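Local coordinates for protein type I modular polyketide synthase (Streptomyces albus subsp. albus, PDB 6IYR) that probably selects a malonyl-type extender unit from its coenzyme A thioester and transfers it to the carrier protein during salinomycin assembly, at residues Asp186-Val198 / Ala238-Leu250. Residues are numbered along the deposited sequence; the frame is centred on the assembly and turned at random.
Sequences DRVDVVQPALWAV and AAKVSALRAKALL. With PO4 (phosphate ion), chain B.
Asp189 and Ala246 lie where helices 188-198 and 238-248 run nearly antiparallel, their axes approaching to 7.9 Å at an angle of 156°. Such closeness rests on small residues: the methyl of Ala246 enters as a knob among Val188, Asp189, Gln192 and Pro193, its CB 3.5 Å from Val188 O. Pro193, whose nitrogen cannot bond to the preceding turn, kinks its helix and lays its ring against Ala243 and Ser242. Trp196 has CG anti to the backbone N (chi1 172°), which carries the indole across to the other helix; one face receives Ala239 CA over the six-membered ring (4.1 Å to its centroid) and Ser242 CB over the five-membered ring, two CH-pi contacts allowed by short side chains. At the other end Leu250 CD1 presses on Val188 CG1 (3.3 Å, tight for two carbons), and its CD2 lies against Asp189 CB. The carboxylate of Asp189 is held side-on by Arg187, through NE to OD1 and NH1 to OD2 (2.8 Å), which fixes it beside the leucine. A water donates to both Asp189 O and Ala243 O, joining the two backbones. On the flank facing the probable active site, a bend at chi2 (-128°) brings the Arg245 guanidinium toward Gln192; NH1 bonds to O2 of a phosphate (3.2 Å), probably from the crystallisation liquor, while NH2 bonds to Asn372 and weakly to Ser220 of a GxSxG sequence, consistent with a nucleophile elbow. Leu249 CD1 packs against the Gln192 amide beside this anion, which Tyr320 and His323 also bind. Mostly apolar packing, with one bridging water, thus joins the helices, while Arg245 faces the anion site, consistent with the arginine that pairs with the extender-unit carboxylate in related acyltransferases.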
loop_
_atom_site.group_PDB
_atom_site.type_symbol
_atom_site.label_atom_id
_atom_site.label_comp_id
_atom_site.label_asym_id
_atom_site.label_seq_id
_atom_site.Cartn_x
_atom_site.Cartn_y
_atom_site.Cartn_z
ATOM N N ASP A 186 -14.681 0.725 -14.011
ATOM C CA ASP A 186 -15.836 1.555 -13.699
ATOM C C ASP A 186 -16.924 0.703 -13.053
ATOM O O ASP A 186 -17.901 1.232 -12.588
ATOM C CB ASP A 186 -16.409 2.224 -14.980
ATOM C CG ASP A 186 -16.387 3.774 -14.920
ATOM O OD1 ASP A 186 -15.301 4.343 -14.627
ATOM O OD2 ASP A 186 -17.439 4.420 -15.218
ATOM N N ARG A 187 -16.715 -0.594 -12.918
ATOM C CA ARG A 187 -17.636 -1.413 -12.160
ATOM C C ARG A 187 -17.034 -1.703 -10.803
ATOM O O ARG A 187 -15.970 -2.334 -10.706
ATOM C CB ARG A 187 -17.934 -2.722 -12.901
ATOM C CG ARG A 187 -19.038 -2.547 -13.925
ATOM C CD ARG A 187 -19.205 -3.786 -14.785
ATOM N NE ARG A 187 -19.390 -5.006 -14.012
ATOM C CZ ARG A 187 -19.345 -6.221 -14.553
ATOM N NH1 ARG A 187 -19.487 -7.294 -13.799
ATOM N NH2 ARG A 187 -19.170 -6.372 -15.864
ATOM N N VAL A 188 -17.773 -1.346 -9.753
ATOM C CA VAL A 188 -17.313 -1.570 -8.390
ATOM C C VAL A 188 -17.086 -3.071 -8.086
ATOM O O VAL A 188 -16.163 -3.414 -7.352
ATOM C CB VAL A 188 -18.246 -0.888 -7.350
ATOM C CG1 VAL A 188 -19.626 -1.525 -7.337
ATOM C CG2 VAL A 188 -17.634 -0.918 -5.953
ATOM N N ASP A 189 -17.848 -3.943 -8.732
ATOM C CA ASP A 189 -17.748 -5.369 -8.506
ATOM C C ASP A 189 -16.558 -5.952 -9.216
ATOM O O ASP A 189 -16.244 -7.087 -9.000
ATOM C CB ASP A 189 -19.033 -6.129 -8.925
ATOM C CG ASP A 189 -19.326 -6.079 -10.419
ATOM O OD1 ASP A 189 -19.308 -4.970 -11.023
ATOM O OD2 ASP A 189 -19.754 -7.135 -10.975
ATOM N N VAL A 190 -15.943 -5.181 -10.104
ATOM C CA VAL A 190 -14.709 -5.590 -10.808
ATOM C C VAL A 190 -13.506 -4.989 -10.097
ATOM O O VAL A 190 -12.554 -5.698 -9.732
ATOM C CB VAL A 190 -14.760 -5.133 -12.261
ATOM C CG1 VAL A 190 -13.449 -5.441 -12.992
ATOM C CG2 VAL A 190 -15.889 -5.859 -12.962
ATOM N N VAL A 191 -13.548 -3.683 -9.858
ATOM C CA VAL A 191 -12.355 -3.008 -9.413
ATOM C C VAL A 191 -11.960 -3.451 -8.019
ATOM O O VAL A 191 -10.778 -3.556 -7.740
ATOM C CB VAL A 191 -12.405 -1.479 -9.558
ATOM C CG1 VAL A 191 -13.375 -0.783 -8.603
ATOM C CG2 VAL A 191 -11.030 -0.898 -9.345
ATOM N N GLN A 192 -12.928 -3.635 -7.118
ATOM C CA GLN A 192 -12.587 -3.880 -5.721
ATOM C C GLN A 192 -11.855 -5.227 -5.513
ATOM O O GLN A 192 -10.818 -5.286 -4.856
ATOM C CB GLN A 192 -13.813 -3.734 -4.780
ATOM C CG GLN A 192 -14.286 -2.290 -4.716
ATOM C CD GLN A 192 -15.251 -1.942 -3.581
ATOM O OE1 GLN A 192 -15.709 -0.810 -3.476
ATOM N NE2 GLN A 192 -15.552 -2.888 -2.742
ATOM N N PRO A 193 -12.358 -6.305 -6.112
ATOM C CA PRO A 193 -11.683 -7.586 -5.939
ATOM C C PRO A 193 -10.330 -7.669 -6.676
ATOM O O PRO A 193 -9.444 -8.411 -6.243
ATOM C CB PRO A 193 -12.651 -8.582 -6.543
ATOM C CG PRO A 193 -13.970 -7.886 -6.544
ATOM C CD PRO A 193 -13.677 -6.444 -6.719
ATOM N N ALA A 194 -10.223 -6.995 -7.821
ATOM C CA ALA A 194 -8.960 -6.924 -8.567
ATOM C C ALA A 194 -7.895 -6.243 -7.693
ATOM O O ALA A 194 -6.755 -6.729 -7.513
ATOM C CB ALA A 194 -9.205 -6.150 -9.848
ATOM N N LEU A 195 -8.292 -5.155 -7.055
ATOM C CA LEU A 195 -7.371 -4.463 -6.166
ATOM C C LEU A 195 -7.031 -5.318 -4.946
ATOM O O LEU A 195 -5.923 -5.309 -4.476
ATOM C CB LEU A 195 -7.917 -3.128 -5.701
ATOM C CG LEU A 195 -7.764 -1.955 -6.688
ATOM C CD1 LEU A 195 -8.484 -0.699 -6.152
ATOM C CD2 LEU A 195 -6.279 -1.685 -6.903
ATOM N N TRP A 196 -8.030 -5.970 -4.383
ATOM C CA TRP A 196 -7.814 -6.898 -3.297
ATOM C C TRP A 196 -6.668 -7.881 -3.657
ATOM O O TRP A 196 -5.752 -8.083 -2.862
ATOM C CB TRP A 196 -9.118 -7.668 -3.013
ATOM C CG TRP A 196 -8.905 -8.786 -2.026
ATOM C CD1 TRP A 196 -8.744 -8.665 -0.697
ATOM C CD2 TRP A 196 -8.779 -10.152 -2.330
ATOM N NE1 TRP A 196 -8.549 -9.884 -0.136
ATOM C CE2 TRP A 196 -8.535 -10.823 -1.125
ATOM C CE3 TRP A 196 -8.751 -10.879 -3.517
ATOM C CZ2 TRP A 196 -8.324 -12.189 -1.064
ATOM C CZ3 TRP A 196 -8.607 -12.241 -3.442
ATOM C CH2 TRP A 196 -8.342 -12.875 -2.237
ATOM N N ALA A 197 -6.793 -8.528 -4.802
ATOM C CA ALA A 197 -5.871 -9.561 -5.229
ATOM C C ALA A 197 -4.475 -9.027 -5.462
ATOM O O ALA A 197 -3.489 -9.644 -5.033
ATOM C CB ALA A 197 -6.384 -10.212 -6.499
ATOM N N VAL A 198 -4.398 -7.814 -5.996
ATOM C CA VAL A 198 -3.108 -7.146 -6.172
ATOM C C VAL A 198 -2.452 -6.864 -4.846
ATOM O O VAL A 198 -1.281 -7.173 -4.656
ATOM C CB VAL A 198 -3.236 -5.853 -6.996
ATOM C CG1 VAL A 198 -1.958 -5.011 -6.960
ATOM C CG2 VAL A 198 -3.638 -6.187 -8.411
ATOM N N ALA A 238 -11.678 -14.370 2.403
ATOM C CA ALA A 238 -11.377 -12.979 2.097
ATOM C C ALA A 238 -11.837 -12.622 0.679
ATOM O O ALA A 238 -12.447 -11.598 0.481
ATOM C CB ALA A 238 -9.899 -12.676 2.323
ATOM N N ALA A 239 -11.740 -13.562 -0.252
ATOM C CA ALA A 239 -12.183 -13.328 -1.598
ATOM C C ALA A 239 -13.691 -13.210 -1.656
ATOM O O ALA A 239 -14.242 -12.498 -2.486
ATOM C CB ALA A 239 -11.738 -14.466 -2.498
ATOM N N LYS A 240 -14.373 -14.078 -0.932
ATOM C CA LYS A 240 -15.795 -13.977 -0.857
ATOM C C LYS A 240 -16.220 -12.583 -0.301
ATOM O O LYS A 240 -17.040 -11.914 -0.901
ATOM C CB LYS A 240 -16.333 -15.117 -0.004
ATOM C CG LYS A 240 -17.832 -15.152 0.149
ATOM C CD LYS A 240 -18.183 -16.284 1.128
ATOM C CE LYS A 240 -19.629 -16.716 1.020
ATOM N NZ LYS A 240 -19.838 -18.062 1.614
ATOM N N VAL A 241 -15.657 -12.156 0.818
ATOM C CA VAL A 241 -15.988 -10.826 1.368
ATOM C C VAL A 241 -15.725 -9.738 0.338
ATOM O O VAL A 241 -16.609 -8.918 0.075
ATOM C CB VAL A 241 -15.222 -10.516 2.653
ATOM C CG1 VAL A 241 -15.521 -9.105 3.158
ATOM C CG2 VAL A 241 -15.604 -11.509 3.748
ATOM N N SER A 242 -14.627 -9.875 -0.411
ATOM C CA SER A 242 -14.239 -8.830 -1.340
ATOM C C SER A 242 -15.240 -8.747 -2.475
ATOM O O SER A 242 -15.744 -7.672 -2.784
ATOM C CB SER A 242 -12.829 -9.063 -1.902
ATOM O OG SER A 242 -12.552 -8.071 -2.889
ATOM N N ALA A 243 -15.554 -9.898 -3.049
ATOM C CA ALA A 243 -16.346 -9.967 -4.233
ATOM C C ALA A 243 -17.810 -9.678 -3.930
ATOM O O ALA A 243 -18.511 -9.050 -4.724
ATOM C CB ALA A 243 -16.209 -11.330 -4.854
ATOM N N LEU A 244 -18.292 -10.203 -2.818
ATOM C CA LEU A 244 -19.734 -10.163 -2.542
ATOM C C LEU A 244 -20.108 -8.820 -1.897
ATOM O O LEU A 244 -21.170 -8.246 -2.145
ATOM C CB LEU A 244 -20.114 -11.346 -1.633
ATOM C CG LEU A 244 -20.655 -12.597 -2.321
ATOM C CD1 LEU A 244 -20.196 -12.854 -3.739
ATOM C CD2 LEU A 244 -20.603 -13.855 -1.479
ATOM N N ARG A 245 -19.190 -8.239 -1.153
ATOM C CA ARG A 245 -19.441 -6.890 -0.667
ATOM C C ARG A 245 -19.442 -5.882 -1.802
ATOM O O ARG A 245 -20.281 -4.983 -1.814
ATOM C CB ARG A 245 -18.407 -6.548 0.364
ATOM C CG ARG A 245 -18.524 -5.222 1.069
ATOM C CD ARG A 245 -17.166 -4.608 0.907
ATOM N NE ARG A 245 -16.736 -3.708 1.950
ATOM C CZ ARG A 245 -16.128 -2.563 1.650
ATOM N NH1 ARG A 245 -16.050 -2.131 0.350
ATOM N NH2 ARG A 245 -15.645 -1.828 2.632
ATOM N N ALA A 246 -18.576 -6.090 -2.799
ATOM C CA ALA A 246 -18.507 -5.223 -3.963
ATOM C C ALA A 246 -19.747 -5.349 -4.830
ATOM O O ALA A 246 -20.274 -4.346 -5.352
ATOM C CB ALA A 246 -17.267 -5.516 -4.798
ATOM N N LYS A 247 -20.263 -6.562 -4.945
ATOM C CA LYS A 247 -21.504 -6.708 -5.673
ATOM C C LYS A 247 -22.648 -5.952 -4.996
ATOM O O LYS A 247 -23.488 -5.397 -5.663
ATOM C CB LYS A 247 -21.900 -8.165 -5.811
ATOM C CG LYS A 247 -21.058 -8.904 -6.824
ATOM C CD LYS A 247 -21.783 -10.121 -7.333
ATOM C CE LYS A 247 -20.901 -11.333 -7.272
ATOM N NZ LYS A 247 -19.944 -11.254 -8.399
ATOM N N ALA A 248 -22.745 -6.039 -3.674
ATOM C CA ALA A 248 -23.866 -5.393 -2.972
ATOM C C ALA A 248 -23.808 -3.896 -3.228
ATOM O O ALA A 248 -24.836 -3.249 -3.490
ATOM C CB ALA A 248 -23.797 -5.686 -1.483
ATOM N N LEU A 249 -22.586 -3.365 -3.243
ATOM C CA LEU A 249 -22.334 -1.963 -3.547
ATOM C C LEU A 249 -22.815 -1.459 -4.900
ATOM O O LEU A 249 -22.890 -0.258 -5.132
ATOM C CB LEU A 249 -20.830 -1.663 -3.486
ATOM C CG LEU A 249 -20.299 -1.175 -2.142
ATOM C CD1 LEU A 249 -18.802 -0.915 -2.201
ATOM C CD2 LEU A 249 -21.031 0.060 -1.637
ATOM N N LEU A 250 -22.995 -2.365 -5.836
ATOM C CA LEU A 250 -23.607 -2.020 -7.096
ATOM C C LEU A 250 -24.877 -1.207 -6.904
ATOM O O LEU A 250 -25.196 -0.345 -7.730
ATOM C CB LEU A 250 -23.957 -3.288 -7.833
ATOM C CG LEU A 250 -23.060 -3.865 -8.917
ATOM C CD1 LEU A 250 -21.826 -3.082 -9.218
ATOM C CD2 LEU A 250 -22.819 -5.351 -8.788
HETATM P P PO4 B . -14.528 1.615 -0.205
HETATM O O1 PO4 B . -13.727 2.306 -1.292
HETATM O O2 PO4 B . -15.874 0.957 -0.556
HETATM O O3 PO4 B . -13.575 0.532 0.273
HETATM O O4 PO4 B . -14.863 2.701 0.782
HETATM O O HOH W 1 -17.446 -9.081 -7.495
#